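Local coordinates for protein SAHS1 (Ramazzottius varieornatus, PDB 5XNA) that acts as a secreted, heat-soluble molecular shield under water-deficient conditions, needed for desiccation tolerance, and probably binds lipid in a barrel of the fatty-acid-binding-protein type, at residues D22-A27 / Y123-V128; H39-K44 / R132-S137; E83-Y88 / H100-N105. All coordinates share one frame; numbering follows the deposited sequence. Where two conformers were deposited one is given.

Contact 1: residues D22-A27 / Y123-V128; sequences DAFISA and YKVGDV. With SHV (heptanoic acid), chain O.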
loop_
_atom_site.group_PDB
_atom_site.type_symbol
_atom_site.label_atom_id
_atom_site.label_comp_id
_atom_site.label_asym_id
_atom_site.label_seq_id
_atom_site.Cartn_x
_atom_site.Cartn_y
_atom_site.Cartn_z
ATOM N N ASP A 22 15.032 -12.701 -3.248
ATOM C CA ASP A 22 16.215 -12.338 -2.471
ATOM C C ASP A 22 16.455 -10.831 -2.463
ATOM O O ASP A 22 17.007 -10.300 -1.492
ATOM C CB ASP A 22 17.457 -13.069 -2.989
ATOM C CG ASP A 22 17.408 -14.565 -2.730
ATOM O OD1 ASP A 22 16.565 -15.005 -1.921
ATOM O OD2 ASP A 22 18.232 -15.300 -3.310
ATOM N N ALA A 23 16.057 -10.124 -3.524
ATOM C CA ALA A 23 16.137 -8.665 -3.493
ATOM C C ALA A 23 15.173 -8.086 -2.467
ATOM O O ALA A 23 15.478 -7.077 -1.821
ATOM C CB ALA A 23 15.848 -8.082 -4.874
ATOM N N PHE A 24 13.998 -8.709 -2.312
ATOM C CA PHE A 24 13.055 -8.267 -1.289
ATOM C C PHE A 24 13.634 -8.473 0.104
ATOM O O PHE A 24 13.594 -7.570 0.946
ATOM C CB PHE A 24 11.728 -9.010 -1.431
ATOM C CG PHE A 24 10.797 -8.806 -0.258
ATOM C CD1 PHE A 24 10.067 -7.628 -0.129
ATOM C CD2 PHE A 24 10.655 -9.792 0.717
ATOM C CE1 PHE A 24 9.210 -7.435 0.948
ATOM C CE2 PHE A 24 9.797 -9.610 1.796
ATOM C CZ PHE A 24 9.078 -8.434 1.912
ATOM N N ILE A 25 14.179 -9.668 0.364
ATOM C CA ILE A 25 14.785 -9.956 1.664
ATOM C C ILE A 25 15.953 -9.016 1.937
ATOM O O ILE A 25 16.141 -8.543 3.067
ATOM C CB ILE A 25 15.222 -11.433 1.730
ATOM C CG1 ILE A 25 14.001 -12.358 1.730
ATOM C CG2 ILE A 25 16.104 -11.683 2.949
ATOM C CD1 ILE A 25 13.034 -12.127 2.887
ATOM N N SER A 26 16.754 -8.725 0.909
ATOM C CA SER A 26 17.882 -7.813 1.079
ATOM C C SER A 26 17.406 -6.411 1.431
ATOM O O SER A 26 17.947 -5.771 2.339
ATOM C CB SER A 26 18.732 -7.784 -0.193
ATOM O OG SER A 26 19.280 -9.063 -0.463
ATOM N N ALA A 27 16.391 -5.914 0.713
ATOM C CA ALA A 27 15.865 -4.579 0.988
ATOM C C ALA A 27 15.330 -4.465 2.411
ATOM O O ALA A 27 15.280 -3.362 2.969
ATOM C CB ALA A 27 14.773 -4.233 -0.023
ATOM N N TYR A 123 5.176 -9.452 -2.359
ATOM C CA TYR A 123 5.831 -8.810 -1.228
ATOM C C TYR A 123 6.444 -7.507 -1.725
ATOM O O TYR A 123 7.176 -7.513 -2.717
ATOM C CB TYR A 123 6.937 -9.695 -0.648
ATOM C CG TYR A 123 6.625 -11.175 -0.465
ATOM C CD1 TYR A 123 6.403 -12.014 -1.563
ATOM C CD2 TYR A 123 6.640 -11.748 0.797
ATOM C CE1 TYR A 123 6.152 -13.371 -1.398
ATOM C CE2 TYR A 123 6.393 -13.106 0.972
ATOM C CZ TYR A 123 6.151 -13.913 -0.126
ATOM O OH TYR A 123 5.907 -15.261 0.054
ATOM N N LYS A 124 6.188 -6.396 -1.031
ATOM C CA LYS A 124 6.679 -5.116 -1.525
ATOM C C LYS A 124 7.135 -4.231 -0.380
ATOM O O LYS A 124 6.381 -4.005 0.570
ATOM C CB LYS A 124 5.603 -4.395 -2.345
ATOM C CG LYS A 124 6.107 -3.196 -3.127
ATOM C CD LYS A 124 4.990 -2.591 -3.965
ATOM C CE LYS A 124 4.248 -3.661 -4.748
ATOM N NZ LYS A 124 3.115 -3.109 -5.547
ATOM N N VAL A 125 8.358 -3.709 -0.485
ATOM C CA VAL A 125 8.896 -2.791 0.509
ATOM C C VAL A 125 9.551 -1.665 -0.272
ATOM O O VAL A 125 10.437 -1.910 -1.097
ATOM C CB VAL A 125 9.867 -3.479 1.489
ATOM C CG1 VAL A 125 11.048 -4.186 0.771
ATOM C CG2 VAL A 125 10.323 -2.511 2.586
ATOM N N GLY A 126 9.047 -0.449 -0.094
ATOM C CA GLY A 126 9.434 0.632 -0.989
ATOM C C GLY A 126 9.248 0.259 -2.448
ATOM O O GLY A 126 8.151 -0.121 -2.870
ATOM N N ASP A 127 10.313 0.341 -3.244
ATOM C CA ASP A 127 10.217 0.070 -4.672
ATOM C C ASP A 127 10.647 -1.345 -5.046
ATOM O O ASP A 127 10.820 -1.628 -6.234
ATOM C CB ASP A 127 11.061 1.075 -5.460
ATOM C CG ASP A 127 12.540 0.920 -5.194
ATOM O OD1 ASP A 127 12.919 0.632 -4.037
ATOM O OD2 ASP A 127 13.339 1.083 -6.140
ATOM N N VAL A 128 10.833 -2.234 -4.074
ATOM C CA VAL A 128 11.262 -3.602 -4.343
ATOM C C VAL A 128 10.062 -4.530 -4.245
ATOM O O VAL A 128 9.414 -4.594 -3.198
ATOM C CB VAL A 128 12.365 -4.035 -3.369
ATOM C CG1 VAL A 128 12.837 -5.440 -3.694
ATOM C CG2 VAL A 128 13.507 -3.043 -3.396
HETATM C C1 SHV O . 6.722 -16.394 3.118
HETATM O O1 SHV O . 5.715 -15.820 3.610
HETATM O O2 SHV O . 6.813 -16.519 1.869
HETATM C C2 SHV O . 7.820 -16.931 4.038
HETATM C C3 SHV O . 8.981 -15.938 4.104
HETATM C C4 SHV O . 8.669 -14.853 5.131
HETATM C C5 SHV O . 9.741 -13.763 5.084
HETATM C C6 SHV O . 9.068 -12.391 5.129
HETATM C C7 SHV O . 9.875 -11.424 5.992
#
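F24 on the strand-facing side of the lid helix 22-27 meets Y123, V125 and V128 at the mouth of the lipid pocket; a helical lid over one end of a beta barrel is the hallmark of fatty-acid-binding proteins. The F24 side chain leaves the helix with CG anti to the backbone N (chi1 169°), which carries the ring out from the helix toward the strand. There Y123 CB sits over one ring face, 3.5 Å from the F24 ring centroid and only 10° off its normal, the geometry of a CH-pi contact. The two rings meet obliquely, their planes at 52°. V125 CG1 lies 3.7 Å from F24 CD1, and the same methyl reaches A27 CB at 3.8 Å. V128 grips the helix with both branches: CG1 is 3.7 Å from F24 CA, while CG2 is 3.8 Å from A27 CB. All of these cross-contacts are apolar. The fatty acid is shared by both aromatics, since heptanoic acid C6 lies at the edge of the F24 ring and the Y123 OH donates to its carboxylate O2, although the modelled 2.4 Å is so short that this length is doubtful. V125 to V128 forms a type II' turn, closing the hairpin between strands 118-125 and 128-136. Around this, F24 also packs on I108 of strand 106-114 and A130 of strand 128-136, Y123 meets F21 edge-to-face, and K124, turned away from the helix, forms a salt bridge with D91 of the second subunit.

Contact 2: residues H39-K44 / R132-S137; sequences HKTFHK and RWYKKS. With MG (magnesium ion), chain E; SHV (heptanoic acid), chain O; EDO (1,2-ethanediol), chain M; EDO (1,2-ethanediol), chain F.
The imidazole of H43 turns its edge toward a face of the Y134 ring, an offset edge-to-face pair with planes at 76° and H43 CD2 3.4 Å from Y134 CE2. At the edge of the Y134 ring lie T41 O and O2 of heptanoic acid; at the H43 edge, in its plane, lies the carboxylate O1. The third flat group, the R132 guanidinium, is lined along its edge by H39 O, T41 OG1 and the carboxylate O2. R132 NH2 donates to H39 O at 2.6 Å, standing 41° out of the carbonyl plane, and T41 OG1 donates to the same oxygen at 2.8 Å from its opposite face. The T41 hydroxyl in turn accepts a weak bond from R132 NH1 at 3.0 Å, and that nitrogen also donates to heptanoic acid O2 at 3.3 Å. This is the carboxylate end of the pocket in a fatty-acid-binding-protein barrel, where R132 and Y134 recall the Arg-x-Tyr pair of that family. A magnesium ion joins the strands, bound by H43 NE2 at 2.1 Å, Y134 OH at 2.0 Å and both carboxylate oxygens. R132 reaches its partners because its chain is extended from CG to NE, with CG anti to the backbone N (chi1 -172°). A leucine in its place would probably cost the H39 carbonyl one of its donors and the carboxylate one of the positive groups around it, leaving magnesium and K121. Second-shell residues steady the groups: H54 NE2 is hydrogen-bonded to H43 ND1, and N38 OD1 takes a further bond from R132 NH2. On the barrel exterior K40 and K135 both form salt bridges with E13.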
loop_
_atom_site.group_PDB
_atom_site.type_symbol
_atom_site.label_atom_id
_atom_site.label_comp_id
_atom_site.label_asym_id
_atom_site.label_seq_id
_atom_site.Cartn_x
_atom_site.Cartn_y
_atom_site.Cartn_z
ATOM N N HIS A 39 12.625 -22.192 0.279
ATOM C CA HIS A 39 12.303 -23.330 1.133
ATOM C C HIS A 39 10.796 -23.546 1.203
ATOM O O HIS A 39 10.007 -22.596 1.167
ATOM C CB HIS A 39 12.855 -23.122 2.545
ATOM C CG HIS A 39 14.342 -23.262 2.635
ATOM N ND1 HIS A 39 14.959 -24.455 2.949
ATOM C CD2 HIS A 39 15.335 -22.366 2.435
ATOM C CE1 HIS A 39 16.269 -24.284 2.947
ATOM N NE2 HIS A 39 16.520 -23.026 2.638
ATOM N N LYS A 40 10.408 -24.814 1.344
ATOM C CA LYS A 40 9.001 -25.188 1.338
ATOM C C LYS A 40 8.265 -24.430 2.432
ATOM O O LYS A 40 8.658 -24.470 3.601
ATOM C CB LYS A 40 8.868 -26.701 1.532
ATOM C CG LYS A 40 7.451 -27.245 1.587
ATOM C CD LYS A 40 6.688 -27.080 0.264
ATOM C CE LYS A 40 7.475 -27.609 -0.923
ATOM N NZ LYS A 40 6.636 -27.654 -2.153
ATOM N N THR A 41 7.213 -23.722 2.041
ATOM C CA THR A 41 6.505 -22.793 2.909
ATOM C C THR A 41 5.016 -23.057 2.762
ATOM O O THR A 41 4.537 -23.303 1.654
ATOM C CB THR A 41 6.837 -21.324 2.539
ATOM O OG1 THR A 41 8.242 -21.092 2.709
ATOM C CG2 THR A 41 6.042 -20.317 3.410
ATOM N N PHE A 42 4.291 -23.036 3.877
ATOM C CA PHE A 42 2.853 -23.250 3.858
ATOM C C PHE A 42 2.156 -22.031 4.429
ATOM O O PHE A 42 2.593 -21.463 5.436
ATOM C CB PHE A 42 2.435 -24.486 4.657
ATOM C CG PHE A 42 3.063 -25.760 4.173
ATOM C CD1 PHE A 42 4.324 -26.125 4.602
ATOM C CD2 PHE A 42 2.383 -26.595 3.301
ATOM C CE1 PHE A 42 4.914 -27.303 4.163
ATOM C CE2 PHE A 42 2.966 -27.767 2.857
ATOM C CZ PHE A 42 4.239 -28.120 3.292
ATOM N N HIS A 43 1.076 -21.625 3.767
ATOM C CA HIS A 43 0.156 -20.629 4.295
ATOM C C HIS A 43 -1.192 -21.311 4.454
ATOM O O HIS A 43 -1.738 -21.837 3.481
ATOM C CB HIS A 43 0.019 -19.415 3.362
ATOM C CG HIS A 43 1.214 -18.517 3.345
ATOM N ND1 HIS A 43 1.401 -17.512 4.267
ATOM C CD2 HIS A 43 2.275 -18.460 2.507
ATOM C CE1 HIS A 43 2.535 -16.882 4.009
ATOM N NE2 HIS A 43 3.081 -17.436 2.942
ATOM N N LYS A 44 -1.717 -21.321 5.676
ATOM C CA LYS A 44 -3.055 -21.837 5.936
ATOM C C LYS A 44 -3.882 -20.690 6.488
ATOM O O LYS A 44 -3.488 -20.051 7.469
ATOM C CB LYS A 44 -3.023 -23.024 6.910
ATOM C CG LYS A 44 -2.227 -24.208 6.375
ATOM C CD LYS A 44 -2.184 -25.383 7.359
ATOM C CE LYS A 44 -1.250 -26.462 6.837
ATOM N NZ LYS A 44 -1.024 -27.556 7.823
ATOM N N ARG A 132 5.763 -14.866 -5.189
ATOM C CA ARG A 132 5.907 -16.290 -4.943
ATOM C C ARG A 132 4.565 -16.940 -5.224
ATOM O O ARG A 132 3.520 -16.370 -4.915
ATOM C CB ARG A 132 6.370 -16.533 -3.512
ATOM C CG ARG A 132 6.715 -17.932 -3.217
ATOM C CD ARG A 132 7.497 -17.978 -1.927
ATOM N NE ARG A 132 8.209 -19.227 -1.806
ATOM C CZ ARG A 132 8.591 -19.743 -0.651
ATOM N NH1 ARG A 132 8.306 -19.113 0.485
ATOM N NH2 ARG A 132 9.249 -20.881 -0.641
ATOM N N TRP A 133 4.584 -18.119 -5.839
ATOM C CA TRP A 133 3.349 -18.783 -6.211
ATOM C C TRP A 133 3.153 -20.037 -5.372
ATOM O O TRP A 133 4.100 -20.799 -5.147
ATOM C CB TRP A 133 3.338 -19.130 -7.706
ATOM C CG TRP A 133 3.193 -17.893 -8.545
ATOM C CD1 TRP A 133 2.044 -17.382 -9.055
ATOM C CD2 TRP A 133 4.238 -16.984 -8.915
ATOM N NE1 TRP A 133 2.311 -16.211 -9.747
ATOM C CE2 TRP A 133 3.649 -15.951 -9.666
ATOM C CE3 TRP A 133 5.618 -16.955 -8.694
ATOM C CZ2 TRP A 133 4.392 -14.900 -10.199
ATOM C CZ3 TRP A 133 6.352 -15.907 -9.218
ATOM C CH2 TRP A 133 5.735 -14.897 -9.964
ATOM N N TYR A 134 1.914 -20.245 -4.955
ATOM C CA TYR A 134 1.526 -21.341 -4.090
ATOM C C TYR A 134 0.453 -22.167 -4.779
ATOM O O TYR A 134 -0.357 -21.640 -5.545
ATOM C CB TYR A 134 1.000 -20.799 -2.754
ATOM C CG TYR A 134 2.081 -20.146 -1.938
ATOM C CD1 TYR A 134 2.551 -18.870 -2.259
ATOM C CD2 TYR A 134 2.638 -20.800 -0.841
ATOM C CE1 TYR A 134 3.560 -18.269 -1.518
ATOM C CE2 TYR A 134 3.643 -20.212 -0.097
ATOM C CZ TYR A 134 4.094 -18.947 -0.430
ATOM O OH TYR A 134 5.093 -18.379 0.316
ATOM N N LYS A 135 0.442 -23.464 -4.500
ATOM C CA LYS A 135 -0.622 -24.335 -4.966
ATOM C C LYS A 135 -1.446 -24.834 -3.786
ATOM O O LYS A 135 -0.952 -24.950 -2.662
ATOM C CB LYS A 135 -0.056 -25.523 -5.750
ATOM C CG LYS A 135 0.789 -26.461 -4.904
ATOM C CD LYS A 135 1.487 -27.509 -5.751
ATOM C CE LYS A 135 2.465 -28.309 -4.918
ATOM N NZ LYS A 135 1.764 -28.948 -3.769
ATOM N N LYS A 136 -2.720 -25.099 -4.050
ATOM C CA LYS A 136 -3.568 -25.757 -3.065
ATOM C C LYS A 136 -2.945 -27.077 -2.625
ATOM O O LYS A 136 -2.539 -27.892 -3.456
ATOM C CB LYS A 136 -4.960 -26.000 -3.653
ATOM C CG LYS A 136 -5.958 -24.884 -3.410
ATOM C CD LYS A 136 -6.400 -24.870 -1.947
ATOM C CE LYS A 136 -7.324 -23.696 -1.625
ATOM N NZ LYS A 136 -8.719 -23.895 -2.103
ATOM N N SER A 137 -2.852 -27.279 -1.316
ATOM C CA SER A 137 -2.331 -28.536 -0.789
ATOM C C SER A 137 -3.356 -29.645 -0.989
ATOM O O SER A 137 -4.533 -29.467 -0.680
ATOM C CB SER A 137 -1.982 -28.415 0.692
ATOM O OG SER A 137 -0.757 -27.734 0.876
HETATM MG MG MG E . 4.820 -17.024 1.826
HETATM C C1 SHV O . 6.722 -16.394 3.118
HETATM O O1 SHV O . 5.715 -15.820 3.610
HETATM O O2 SHV O . 6.813 -16.519 1.869
HETATM C C2 SHV O . 7.820 -16.931 4.038
HETATM C C3 SHV O . 8.981 -15.938 4.104
HETATM C C4 SHV O . 8.669 -14.853 5.131
HETATM C C5 SHV O . 9.741 -13.763 5.084
HETATM C C6 SHV O . 9.068 -12.391 5.129
HETATM C C7 SHV O . 9.875 -11.424 5.992
HETATM C C1 EDO M . 11.287 -19.167 3.176
HETATM O O1 EDO M . 12.275 -18.711 4.110
HETATM C C2 EDO M . 11.883 -19.158 1.771
HETATM O O2 EDO M . 13.077 -19.947 1.763
HETATM C C1 EDO F . 6.997 -27.691 -5.945
HETATM O O1 EDO F . 6.336 -28.442 -4.917
HETATM C C2 EDO F . 6.074 -27.515 -7.149
HETATM O O2 EDO F . 6.754 -26.787 -8.183
#

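Contact 3: residues E83-Y88 / H100-N105; sequences EIKYKY and HVPSRN. With ZN (zinc ion), chain R; EDO (1,2-ethanediol), chain I.
K85 and H100 are paired by two backbone hydrogen bonds: K85 N to H100 O at 3.1 Å and H100 N to K85 O at 2.8 Å. Two waters add to this link. One donates to E83 O at 2.8 Å and accepts from S103 N, bridging the E83 carbonyl and the S103 amide; H100 ND1 donates to the other water, which lies in the ring plane 2.8 Å from ND1 and gives a weak bond to K85 O. K85 and H100 form an antiparallel hydrogen-bonded pair at the open end of the hairpin of strands 82-91 and 94-101, part of the barrel wall. Apolar contact is slight: I84 CD1 faces V101 CG2 at 4.3 Å. Separately, P102 CD makes a close carbon-to-oxygen approach of 3.2 Å to E83 O. On the other face of the sheet from I84, K85 CB and H100 CB lie side by side. Metal binding belongs to H100, whose NE2 is 2.0 Å from a zinc ion; with CG anti to the carbonyl carbon (chi1 -75°) the ring end is carried away from K85. H100 of the second subunit also binds zinc, through ND1, and its ring meets this one.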
loop_
_atom_site.group_PDB
_atom_site.type_symbol
_atom_site.label_atom_id
_atom_site.label_comp_id
_atom_site.label_asym_id
_atom_site.label_seq_id
_atom_site.Cartn_x
_atom_site.Cartn_y
_atom_site.Cartn_z
ATOM N N GLU A 83 7.775 -5.230 18.623
ATOM C CA GLU A 83 6.413 -5.366 18.127
ATOM C C GLU A 83 6.351 -5.132 16.622
ATOM O O GLU A 83 6.929 -4.169 16.108
ATOM C CB GLU A 83 5.507 -4.373 18.849
ATOM C CG GLU A 83 4.109 -4.866 19.094
ATOM C CD GLU A 83 3.299 -3.875 19.902
ATOM O OE1 GLU A 83 2.954 -2.804 19.354
ATOM O OE2 GLU A 83 3.021 -4.166 21.085
ATOM N N ILE A 84 5.650 -6.019 15.922
ATOM C CA ILE A 84 5.301 -5.861 14.512
ATOM C C ILE A 84 3.799 -5.618 14.440
ATOM O O ILE A 84 3.023 -6.390 15.012
ATOM C CB ILE A 84 5.691 -7.109 13.703
ATOM C CG1 ILE A 84 7.212 -7.207 13.567
ATOM C CG2 ILE A 84 5.015 -7.127 12.336
ATOM C CD1 ILE A 84 7.652 -8.140 12.460
ATOM N N LYS A 85 3.386 -4.547 13.759
ATOM C CA LYS A 85 1.968 -4.245 13.592
ATOM C C LYS A 85 1.504 -4.655 12.202
ATOM O O LYS A 85 2.229 -4.476 11.218
ATOM C CB LYS A 85 1.692 -2.757 13.801
ATOM C CG LYS A 85 2.149 -2.242 15.155
ATOM C CD LYS A 85 2.146 -0.721 15.202
ATOM C CE LYS A 85 2.735 -0.210 16.513
ATOM N NZ LYS A 85 2.665 1.276 16.618
ATOM N N TYR A 86 0.294 -5.208 12.120
ATOM C CA TYR A 86 -0.271 -5.591 10.832
ATOM C C TYR A 86 -1.745 -5.227 10.781
ATOM O O TYR A 86 -2.420 -5.109 11.808
ATOM C CB TYR A 86 -0.125 -7.094 10.541
ATOM C CG TYR A 86 -0.747 -7.964 11.621
ATOM C CD1 TYR A 86 -2.100 -8.257 11.612
ATOM C CD2 TYR A 86 0.028 -8.457 12.652
ATOM C CE1 TYR A 86 -2.671 -9.056 12.610
ATOM C CE2 TYR A 86 -0.520 -9.259 13.637
ATOM C CZ TYR A 86 -1.871 -9.540 13.618
ATOM O OH TYR A 86 -2.407 -10.327 14.620
ATOM N N LYS A 87 -2.249 -5.078 9.559
ATOM C CA LYS A 87 -3.688 -4.919 9.374
ATOM C C LYS A 87 -4.053 -5.533 8.040
ATOM O O LYS A 87 -3.529 -5.116 7.009
ATOM C CB LYS A 87 -4.140 -3.456 9.438
ATOM C CG LYS A 87 -5.650 -3.345 9.208
ATOM C CD LYS A 87 -6.144 -1.921 9.061
ATOM C CE LYS A 87 -5.831 -1.101 10.281
ATOM N NZ LYS A 87 -6.400 0.278 10.138
ATOM N N TYR A 88 -4.922 -6.553 8.070
ATOM C CA TYR A 88 -5.378 -7.215 6.863
ATOM C C TYR A 88 -6.644 -6.548 6.364
ATOM O O TYR A 88 -7.524 -6.238 7.160
ATOM C CB TYR A 88 -5.708 -8.688 7.137
ATOM C CG TYR A 88 -4.516 -9.586 7.352
ATOM C CD1 TYR A 88 -3.877 -9.637 8.579
ATOM C CD2 TYR A 88 -4.079 -10.425 6.341
ATOM C CE1 TYR A 88 -2.801 -10.500 8.790
ATOM C CE2 TYR A 88 -2.997 -11.293 6.535
ATOM C CZ TYR A 88 -2.378 -11.324 7.763
ATOM O OH TYR A 88 -1.308 -12.163 7.952
ATOM N N HIS A 100 3.818 -2.851 9.607
ATOM C CA HIS A 100 4.820 -1.909 10.118
ATOM C C HIS A 100 5.891 -2.674 10.893
ATOM O O HIS A 100 5.568 -3.519 11.736
ATOM C CB HIS A 100 4.202 -0.867 11.054
ATOM C CG HIS A 100 3.413 0.217 10.378
ATOM N ND1 HIS A 100 2.132 0.032 9.905
ATOM C CD2 HIS A 100 3.705 1.526 10.166
ATOM C CE1 HIS A 100 1.672 1.173 9.416
ATOM N NE2 HIS A 100 2.611 2.094 9.559
ATOM N N VAL A 101 7.157 -2.357 10.635
ATOM C CA VAL A 101 8.265 -2.872 11.443
ATOM C C VAL A 101 8.941 -1.664 12.082
ATOM O O VAL A 101 9.897 -1.117 11.520
ATOM C CB VAL A 101 9.240 -3.715 10.611
ATOM C CG1 VAL A 101 10.327 -4.303 11.515
ATOM C CG2 VAL A 101 8.490 -4.827 9.848
ATOM N N PRO A 102 8.445 -1.208 13.237
ATOM C CA PRO A 102 8.855 0.109 13.758
ATOM C C PRO A 102 10.300 0.177 14.200
ATOM O O PRO A 102 10.917 1.243 14.085
ATOM C CB PRO A 102 7.906 0.320 14.947
ATOM C CG PRO A 102 6.741 -0.570 14.671
ATOM C CD PRO A 102 7.304 -1.766 13.979
ATOM N N SER A 103 10.853 -0.916 14.728
ATOM C CA SER A 103 12.266 -0.929 15.087
ATOM C C SER A 103 13.150 -0.636 13.885
ATOM O O SER A 103 14.189 0.014 14.026
ATOM C CB SER A 103 12.632 -2.281 15.695
ATOM O OG SER A 103 12.471 -3.317 14.734
ATOM N N ARG A 104 12.749 -1.084 12.697
ATOM C CA ARG A 104 13.549 -0.940 11.491
ATOM C C ARG A 104 13.026 0.129 10.535
ATOM O O ARG A 104 13.608 0.311 9.460
ATOM C CB ARG A 104 13.635 -2.284 10.764
ATOM C CG ARG A 104 14.286 -3.381 11.591
ATOM C CD ARG A 104 13.969 -4.770 11.059
ATOM N NE ARG A 104 14.808 -5.791 11.682
ATOM C CZ ARG A 104 15.825 -6.387 11.066
ATOM N NH1 ARG A 104 16.550 -7.292 11.699
ATOM N NH2 ARG A 104 16.115 -6.077 9.813
ATOM N N ASN A 105 11.957 0.840 10.895
ATOM C CA ASN A 105 11.362 1.875 10.035
ATOM C C ASN A 105 11.076 1.338 8.630
ATOM O O ASN A 105 11.449 1.932 7.612
ATOM C CB ASN A 105 12.240 3.136 9.979
ATOM C CG ASN A 105 11.544 4.300 9.286
ATOM O OD1 ASN A 105 10.382 4.599 9.571
ATOM N ND2 ASN A 105 12.248 4.953 8.363
HETATM ZN ZN ZN R . 2.510 4.068 9.293
HETATM C C1 EDO I . 3.232 -10.750 9.524
HETATM O O1 EDO I . 3.821 -11.338 10.690
HETATM C C2 EDO I . 1.711 -10.839 9.622
HETATM O O2 EDO I . 1.152 -10.548 8.339
HETATM O O HOH W 1 9.515 -3.506 15.309
HETATM O O HOH W 2 0.150 -2.010 10.014
#

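Contacts 1 and 2 cross along the chain, their segments alternating, and contact 3 falls within the sequence span of both. The centres of contacts 1 and 2 are about 19 Å apart, yet they touch through Y123 OH and Y134 OH, a probable hydrogen bond at 3.2 Å, and both meet the fatty acid: contact 1 supplies the lid and contact 2 the metal-bound carboxylate end. The neighbouring strands 118-125 and 128-136 join them. Contact 3 shares the same sheet but lies about 15 Å from contact 1 and 23 Å from contact 2, centre to centre, across the chain's centre from contact 2. Contacts 1 and 3 reach the second subunit, so in this two-chain assembly one barrel carries both a ligand site and a surface facing the second subunit.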